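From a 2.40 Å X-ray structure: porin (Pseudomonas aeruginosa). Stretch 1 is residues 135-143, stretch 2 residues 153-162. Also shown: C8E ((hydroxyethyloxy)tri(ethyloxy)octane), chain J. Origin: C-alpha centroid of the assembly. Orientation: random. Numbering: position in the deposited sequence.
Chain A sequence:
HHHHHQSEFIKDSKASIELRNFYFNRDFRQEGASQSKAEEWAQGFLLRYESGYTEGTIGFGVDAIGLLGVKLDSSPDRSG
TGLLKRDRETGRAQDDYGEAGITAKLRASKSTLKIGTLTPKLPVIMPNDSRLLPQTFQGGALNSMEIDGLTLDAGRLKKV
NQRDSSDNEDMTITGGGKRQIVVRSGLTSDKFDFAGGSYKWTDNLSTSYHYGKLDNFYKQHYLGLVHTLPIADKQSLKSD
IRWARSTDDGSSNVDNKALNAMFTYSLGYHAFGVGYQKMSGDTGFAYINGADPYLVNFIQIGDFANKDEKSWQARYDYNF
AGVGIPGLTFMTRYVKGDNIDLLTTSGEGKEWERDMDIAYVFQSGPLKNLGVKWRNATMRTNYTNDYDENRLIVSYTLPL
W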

ATOM      1  N   GLN A 135       1.736   8.651  -3.158  1.00 32.74           N
ATOM      2  CA  GLN A 135       0.447   9.278  -2.933  1.00 26.19           C
ATOM      3  C   GLN A 135       0.504   9.896  -1.532  1.00 26.05           C
ATOM      4  O   GLN A 135       0.992   9.265  -0.598  1.00 29.61           O
ATOM      5  CB  GLN A 135      -0.648   8.192  -2.999  1.00 25.26           C
ATOM      6  CG  GLN A 135      -2.065   8.652  -2.705  1.00 18.91           C
ATOM      7  CD  GLN A 135      -3.043   7.488  -2.598  1.00 27.20           C
ATOM      8  OE1 GLN A 135      -2.737   6.468  -1.981  1.00 30.56           O
ATOM      9  NE2 GLN A 135      -4.218   7.630  -3.220  1.00 21.14           N
ATOM     10  N   THR A 136       0.036  11.132  -1.382  1.00 28.08           N
ATOM     11  CA  THR A 136      -0.020  11.753  -0.066  1.00 28.57           C
ATOM     12  C   THR A 136      -1.397  12.350   0.177  1.00 27.37           C
ATOM     13  O   THR A 136      -2.173  12.515  -0.750  1.00 24.91           O
ATOM     14  CB  THR A 136       0.997  12.904   0.077  1.00 36.11           C
ATOM     15  OG1 THR A 136       0.578  14.002  -0.745  1.00 33.21           O
ATOM     16  CG2 THR A 136       2.422  12.459  -0.316  1.00 33.43           C
ATOM     17  N   PHE A 137      -1.671  12.719   1.424  1.00 30.43           N
ATOM     18  CA  PHE A 137      -2.957  13.292   1.804  1.00 29.26           C
ATOM     19  C   PHE A 137      -2.773  14.578   2.606  1.00 34.00           C
ATOM     20  O   PHE A 137      -1.725  14.796   3.199  1.00 37.24           O
ATOM     21  CB  PHE A 137      -3.750  12.285   2.643  1.00 28.47           C
ATOM     22  CG  PHE A 137      -4.183  11.065   1.872  1.00 26.55           C
ATOM     23  CD1 PHE A 137      -3.330   9.994   1.723  1.00 22.39           C
ATOM     24  CD2 PHE A 137      -5.434  11.009   1.282  1.00 18.57           C
ATOM     25  CE1 PHE A 137      -3.711   8.907   1.002  1.00 20.61           C
ATOM     26  CE2 PHE A 137      -5.831   9.902   0.559  1.00 21.23           C
ATOM     27  CZ  PHE A 137      -4.970   8.844   0.427  1.00 19.52           C
ATOM     28  N   GLN A 138      -3.800  15.419   2.626  1.00 36.01           N
ATOM     29  CA  GLN A 138      -3.814  16.577   3.509  1.00 30.00           C
ATOM     30  C   GLN A 138      -4.854  16.359   4.597  1.00 29.17           C
ATOM     31  O   GLN A 138      -5.968  15.920   4.325  1.00 35.83           O
ATOM     32  CB  GLN A 138      -4.144  17.856   2.726  1.00 29.68           C
ATOM     33  CG  GLN A 138      -3.233  18.122   1.540  1.00 37.76           C
ATOM     34  CD  GLN A 138      -1.833  18.525   1.963  1.00 43.25           C
ATOM     35  OE1 GLN A 138      -1.660  19.414   2.795  1.00 47.15           O
ATOM     36  NE2 GLN A 138      -0.826  17.867   1.399  1.00 46.31           N
ATOM     37  N   GLY A 139      -4.504  16.666   5.834  1.00 28.08           N
ATOM     38  CA  GLY A 139      -5.453  16.518   6.917  1.00 28.42           C
ATOM     39  C   GLY A 139      -4.756  16.596   8.253  1.00 31.62           C
ATOM     40  O   GLY A 139      -3.752  17.269   8.391  1.00 35.47           O
ATOM     41  N   GLY A 140      -5.291  15.884   9.232  1.00 36.97           N
ATOM     42  CA  GLY A 140      -4.747  15.884  10.569  1.00 36.85           C
ATOM     43  C   GLY A 140      -4.898  14.507  11.164  1.00 34.53           C
ATOM     44  O   GLY A 140      -5.916  13.836  10.959  1.00 30.90           O
ATOM     45  N   ALA A 141      -3.881  14.075  11.892  1.00 31.03           N
ATOM     46  CA  ALA A 141      -3.876  12.730  12.435  1.00 33.39           C
ATOM     47  C   ALA A 141      -3.285  12.712  13.840  1.00 39.44           C
ATOM     48  O   ALA A 141      -2.396  13.505  14.189  1.00 38.56           O
ATOM     49  CB  ALA A 141      -3.122  11.779  11.511  1.00 24.32           C
ATOM     50  N   LEU A 142      -3.809  11.799  14.642  1.00 34.59           N
ATOM     51  CA  LEU A 142      -3.360  11.618  15.999  1.00 28.89           C
ATOM     52  C   LEU A 142      -2.956  10.170  16.190  1.00 34.46           C
ATOM     53  O   LEU A 142      -3.735   9.247  15.908  1.00 35.73           O
ATOM     54  CB  LEU A 142      -4.486  11.948  16.977  1.00 35.24           C
ATOM     55  CG  LEU A 142      -4.099  11.662  18.419  1.00 53.57           C
ATOM     56  CD1 LEU A 142      -3.319  12.863  19.011  1.00 60.09           C
ATOM     57  CD2 LEU A 142      -5.325  11.326  19.253  1.00 62.75           C
ATOM     58  N   ASN A 143      -1.727   9.975  16.656  1.00 41.24           N
ATOM     59  CA  ASN A 143      -1.255   8.670  17.094  1.00 37.06           C
ATOM     60  C   ASN A 143      -0.892   8.727  18.578  1.00 40.45           C
ATOM     61  O   ASN A 143      -0.235   9.664  19.034  1.00 44.54           O
ATOM     62  CB  ASN A 143      -0.065   8.213  16.254  1.00 36.19           C
ATOM     63  CG  ASN A 143       0.609   6.982  16.828  1.00 52.64           C
ATOM     64  OD1 ASN A 143       0.874   6.906  18.027  1.00 64.87           O
ATOM     65  ND2 ASN A 143       0.886   6.012  15.980  1.00 49.90           N
TER
HETATM   66  C1  C8E J 401     -12.381  13.594  13.281  1.00 47.55           C
HETATM   67  C2  C8E J 401     -12.032  12.111  13.393  1.00 47.24           C
HETATM   68  C3  C8E J 401     -13.301  11.274  13.522  1.00 48.75           C
HETATM   69  C4  C8E J 401     -13.049   9.843  13.998  1.00 52.25           C
HETATM   70  C5  C8E J 401     -14.339   9.011  13.982  1.00 58.53           C
HETATM   71  C6  C8E J 401     -14.816   8.560  15.377  1.00 64.40           C
HETATM   72  C7  C8E J 401     -15.681   7.291  15.350  1.00 67.25           C
HETATM   73  C8  C8E J 401     -17.190   7.513  15.506  1.00 72.12           C
HETATM   74  O9  C8E J 401     -17.940   6.557  14.747  1.00 74.05           O
HETATM   75  C10 C8E J 401     -18.278   5.344  15.433  1.00 71.23           C
HETATM   76  C11 C8E J 401     -17.359   4.194  15.005  1.00 65.17           C
HETATM   77  O12 C8E J 401     -16.066   4.417  15.548  1.00 61.53           O
HETATM   78  C13 C8E J 401     -15.229   3.272  15.643  1.00 63.34           C
HETATM   79  C14 C8E J 401     -14.522   3.195  17.004  1.00 68.65           C
HETATM   80  O15 C8E J 401     -13.123   3.431  16.924  1.00 65.09           O
HETATM   81  C16 C8E J 401     -12.317   2.340  17.335  1.00 62.11           C
HETATM   82  C17 C8E J 401     -11.495   2.673  18.585  1.00 63.54           C
HETATM   83  O18 C8E J 401     -10.673   1.580  18.962  1.00 63.34           O
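Stretch 2 (153-162) DAGRLKKVNQ

Stretch 2 runs as one extended strand from Asp153 to Asn161 and lies antiparallel beside stretch 1, which turns a corner at Gly139. Against 140-143 the directions differ by 177°, almost exactly antiparallel; against 136-138 the angle falls to 153°, with a signed crossing angle of 153°. The strand axes approach to 4.6 Å in both halves, the spacing of neighbours in a sheet, and 746 Å² is buried between the stretches.

Asp153 opens the pairing opposite Asn143, in a non-hydrogen-bonded position with CA atoms 4.5 Å apart. Its CA also donates a short CA-H...O contact, 3.0 Å from Asp153 CA to Leu142 O. Ala154 then forms the first hydrogen-bonded pair: Leu142 N to Ala154 O is 2.7 Å, and the return bond, Ala154 N to Leu142 O, is 3.0 Å with a more bent angle of 136°. The small Ala154 methyl shares its sheet face with the Leu142 side chain.

Gly155, fully extended at -180/180, faces Ala141 with their CA atoms 4.2 Å apart. The rule here is steric: an ideal CB on Gly155 would lie 2.6 Å from Gly140 O, a clash, and 3.2 Å from Ala141 CA. Gly155 O also meets the detergent, 3.5 Å from C8E C2. Arg156 closes a two-way pair with Gly140, Arg156 N to Gly140 O at 2.9 Å and Gly140 N to Arg156 O at 3.0 Å, while the end of its side chain leads away from stretch 1, its NH2 coming 3.8 Å from C8E C1.

At Leu157 the register slips by one. Its CA lies 4.2 Å from Gly139 CA, and next along the chain Lys158 N gives a nearly straight bond to Gln138 O, 2.7 Å at 178°. Lys159 then takes the bridge position, its O accepting from Gln138 N at 2.9 Å. Two residues of stretch 2 thus serve Gln138, one supplying the donor and the next the acceptor: a beta bulge, with Lys158 at psi -22 as the departure from extended backbone. Gly139, at 166/-149, is required twice over: an ideal CB would sit 2.0 Å from Arg156 O, and those angles would jam it against the preceding carbonyl.

Past the bulge, Val160 pairs with Phe137 at a CA-CA distance of 4.3 Å, their side chains on the same face. Val160 CG2 packs 3.5 Å from Phe137 CE2 and makes a CH-pi contact, 4.0 Å from the ring centroid; Leu157 CD1 covers the opposite ring face, 4.0 Å from Phe137 CD2. The ring is therefore clamped between aliphatic groups three residues apart.

Asn161 restores the two-way pattern with Thr136, Asn161 N to Thr136 O at 2.7 Å and Thr136 N to Asn161 O at 3.0 Å. Beyond the strand, Gln162 CB points away, yet its side chain returns: Gln135 NE2 donates to Gln162 OE1 at 2.9 Å, a side-chain hydrogen bond joining the two loop residues.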

ATOM      1  N   ASP A 153      -5.182   5.565  17.079  1.00 32.82           N
ATOM      2  CA  ASP A 153      -5.037   6.544  16.027  1.00 31.92           C
ATOM      3  C   ASP A 153      -6.405   7.167  15.785  1.00 31.77           C
ATOM      4  O   ASP A 153      -7.422   6.630  16.192  1.00 36.92           O
ATOM      5  CB  ASP A 153      -4.511   5.875  14.760  1.00 33.60           C
ATOM      6  CG  ASP A 153      -5.518   4.919  14.157  1.00 45.94           C
ATOM      7  OD1 ASP A 153      -6.490   5.407  13.542  1.00 51.94           O
ATOM      8  OD2 ASP A 153      -5.356   3.686  14.317  1.00 48.20           O
ATOM      9  N   ALA A 154      -6.429   8.309  15.125  1.00 32.06           N
ATOM     10  CA  ALA A 154      -7.686   8.933  14.741  1.00 32.15           C
ATOM     11  C   ALA A 154      -7.316  10.121  13.873  1.00 32.97           C
ATOM     12  O   ALA A 154      -6.276  10.744  14.080  1.00 38.12           O
ATOM     13  CB  ALA A 154      -8.469   9.386  15.972  1.00 25.48           C
ATOM     14  N   GLY A 155      -8.155  10.437  12.900  1.00 30.33           N
ATOM     15  CA  GLY A 155      -7.867  11.551  12.032  1.00 28.89           C
ATOM     16  C   GLY A 155      -8.889  11.834  10.949  1.00 35.94           C
ATOM     17  O   GLY A 155      -9.912  11.153  10.815  1.00 36.04           O
ATOM     18  N   ARG A 156      -8.584  12.872  10.178  1.00 34.58           N
ATOM     19  CA  ARG A 156      -9.392  13.283   9.060  1.00 32.82           C
ATOM     20  C   ARG A 156      -8.525  13.742   7.900  1.00 31.65           C
ATOM     21  O   ARG A 156      -7.745  14.693   8.023  1.00 37.81           O
ATOM     22  CB  ARG A 156     -10.337  14.415   9.461  1.00 33.00           C
ATOM     23  CG  ARG A 156     -11.019  15.030   8.243  1.00 35.36           C
ATOM     24  CD  ARG A 156     -12.179  15.901   8.615  1.00 37.83           C
ATOM     25  NE  ARG A 156     -13.101  15.202   9.501  1.00 40.49           N
ATOM     26  CZ  ARG A 156     -14.122  15.789  10.118  1.00 48.79           C
ATOM     27  NH1 ARG A 156     -14.342  17.083   9.934  1.00 49.57           N
ATOM     28  NH2 ARG A 156     -14.919  15.090  10.918  1.00 51.40           N
ATOM     29  N   LEU A 157      -8.687  13.071   6.770  1.00 28.87           N
ATOM     30  CA  LEU A 157      -8.040  13.454   5.521  1.00 23.99           C
ATOM     31  C   LEU A 157      -9.038  14.212   4.650  1.00 31.58           C
ATOM     32  O   LEU A 157     -10.194  13.796   4.495  1.00 29.44           O
ATOM     33  CB  LEU A 157      -7.562  12.201   4.790  1.00 19.97           C
ATOM     34  CG  LEU A 157      -6.777  11.255   5.709  1.00 26.38           C
ATOM     35  CD1 LEU A 157      -6.507   9.967   4.987  1.00 22.15           C
ATOM     36  CD2 LEU A 157      -5.457  11.879   6.257  1.00 24.46           C
ATOM     37  N   LYS A 158      -8.588  15.314   4.069  1.00 31.29           N
ATOM     38  CA  LYS A 158      -9.480  16.187   3.316  1.00 36.62           C
ATOM     39  C   LYS A 158      -9.228  16.147   1.815  1.00 33.16           C
ATOM     40  O   LYS A 158     -10.103  16.483   1.023  1.00 35.64           O
ATOM     41  CB  LYS A 158      -9.341  17.634   3.810  1.00 35.13           C
ATOM     42  CG  LYS A 158      -9.761  17.836   5.243  1.00 47.29           C
ATOM     43  CD  LYS A 158      -9.418  19.253   5.725  1.00 59.35           C
ATOM     44  CE  LYS A 158      -9.906  19.482   7.158  1.00 69.60           C
ATOM     45  NZ  LYS A 158      -9.384  20.749   7.758  1.00 75.26           N
ATOM     46  N   LYS A 159      -8.024  15.736   1.440  1.00 26.06           N
ATOM     47  CA  LYS A 159      -7.522  15.907   0.084  1.00 25.73           C
ATOM     48  C   LYS A 159      -6.474  14.853  -0.168  1.00 27.83           C
ATOM     49  O   LYS A 159      -5.785  14.409   0.759  1.00 25.78           O
ATOM     50  CB  LYS A 159      -6.848  17.273  -0.059  1.00 39.71           C
ATOM     51  CG  LYS A 159      -7.781  18.451  -0.086  1.00 36.96           C
ATOM     52  CD  LYS A 159      -8.305  18.586  -1.477  1.00 40.87           C
ATOM     53  CE  LYS A 159      -9.785  18.823  -1.478  1.00 39.83           C
ATOM     54  NZ  LYS A 159     -10.074  20.205  -1.061  1.00 41.33           N
ATOM     55  N   VAL A 160      -6.344  14.466  -1.428  1.00 28.27           N
ATOM     56  CA  VAL A 160      -5.360  13.488  -1.815  1.00 25.17           C
ATOM     57  C   VAL A 160      -4.526  14.074  -2.933  1.00 29.96           C
ATOM     58  O   VAL A 160      -5.019  14.869  -3.755  1.00 29.05           O
ATOM     59  CB  VAL A 160      -6.013  12.161  -2.256  1.00 29.52           C
ATOM     60  CG1 VAL A 160      -6.988  12.402  -3.390  1.00 21.76           C
ATOM     61  CG2 VAL A 160      -4.944  11.145  -2.636  1.00 24.60           C
ATOM     62  N   ASN A 161      -3.245  13.734  -2.925  1.00 33.43           N
ATOM     63  CA  ASN A 161      -2.344  14.152  -3.983  1.00 35.07           C
ATOM     64  C   ASN A 161      -1.833  12.873  -4.568  1.00 36.65           C
ATOM     65  O   ASN A 161      -0.985  12.194  -3.963  1.00 36.32           O
ATOM     66  CB  ASN A 161      -1.188  15.020  -3.466  1.00 43.18           C
ATOM     67  CG  ASN A 161      -0.279  15.531  -4.601  1.00 60.33           C
ATOM     68  OD1 ASN A 161       0.106  14.770  -5.496  1.00 65.92           O
ATOM     69  ND2 ASN A 161       0.049  16.828  -4.571  1.00 58.00           N
ATOM     70  N   GLN A 162      -2.391  12.526  -5.721  1.00 39.71           N
ATOM     71  CA  GLN A 162      -2.091  11.255  -6.346  1.00 38.36           C
ATOM     72  C   GLN A 162      -0.641  11.245  -6.814  1.00 42.59           C
ATOM     73  O   GLN A 162      -0.026  12.290  -7.014  1.00 44.23           O
ATOM     74  CB  GLN A 162      -3.039  11.000  -7.516  1.00 44.03           C
ATOM     75  CG  GLN A 162      -4.519  11.069  -7.158  1.00 39.35           C
ATOM     76  CD  GLN A 162      -4.975   9.914  -6.266  1.00 38.71           C
ATOM     77  OE1 GLN A 162      -4.157   9.184  -5.713  1.00 38.51           O
ATOM     78  NE2 GLN A 162      -6.296   9.748  -6.128  1.00 33.14           N
TER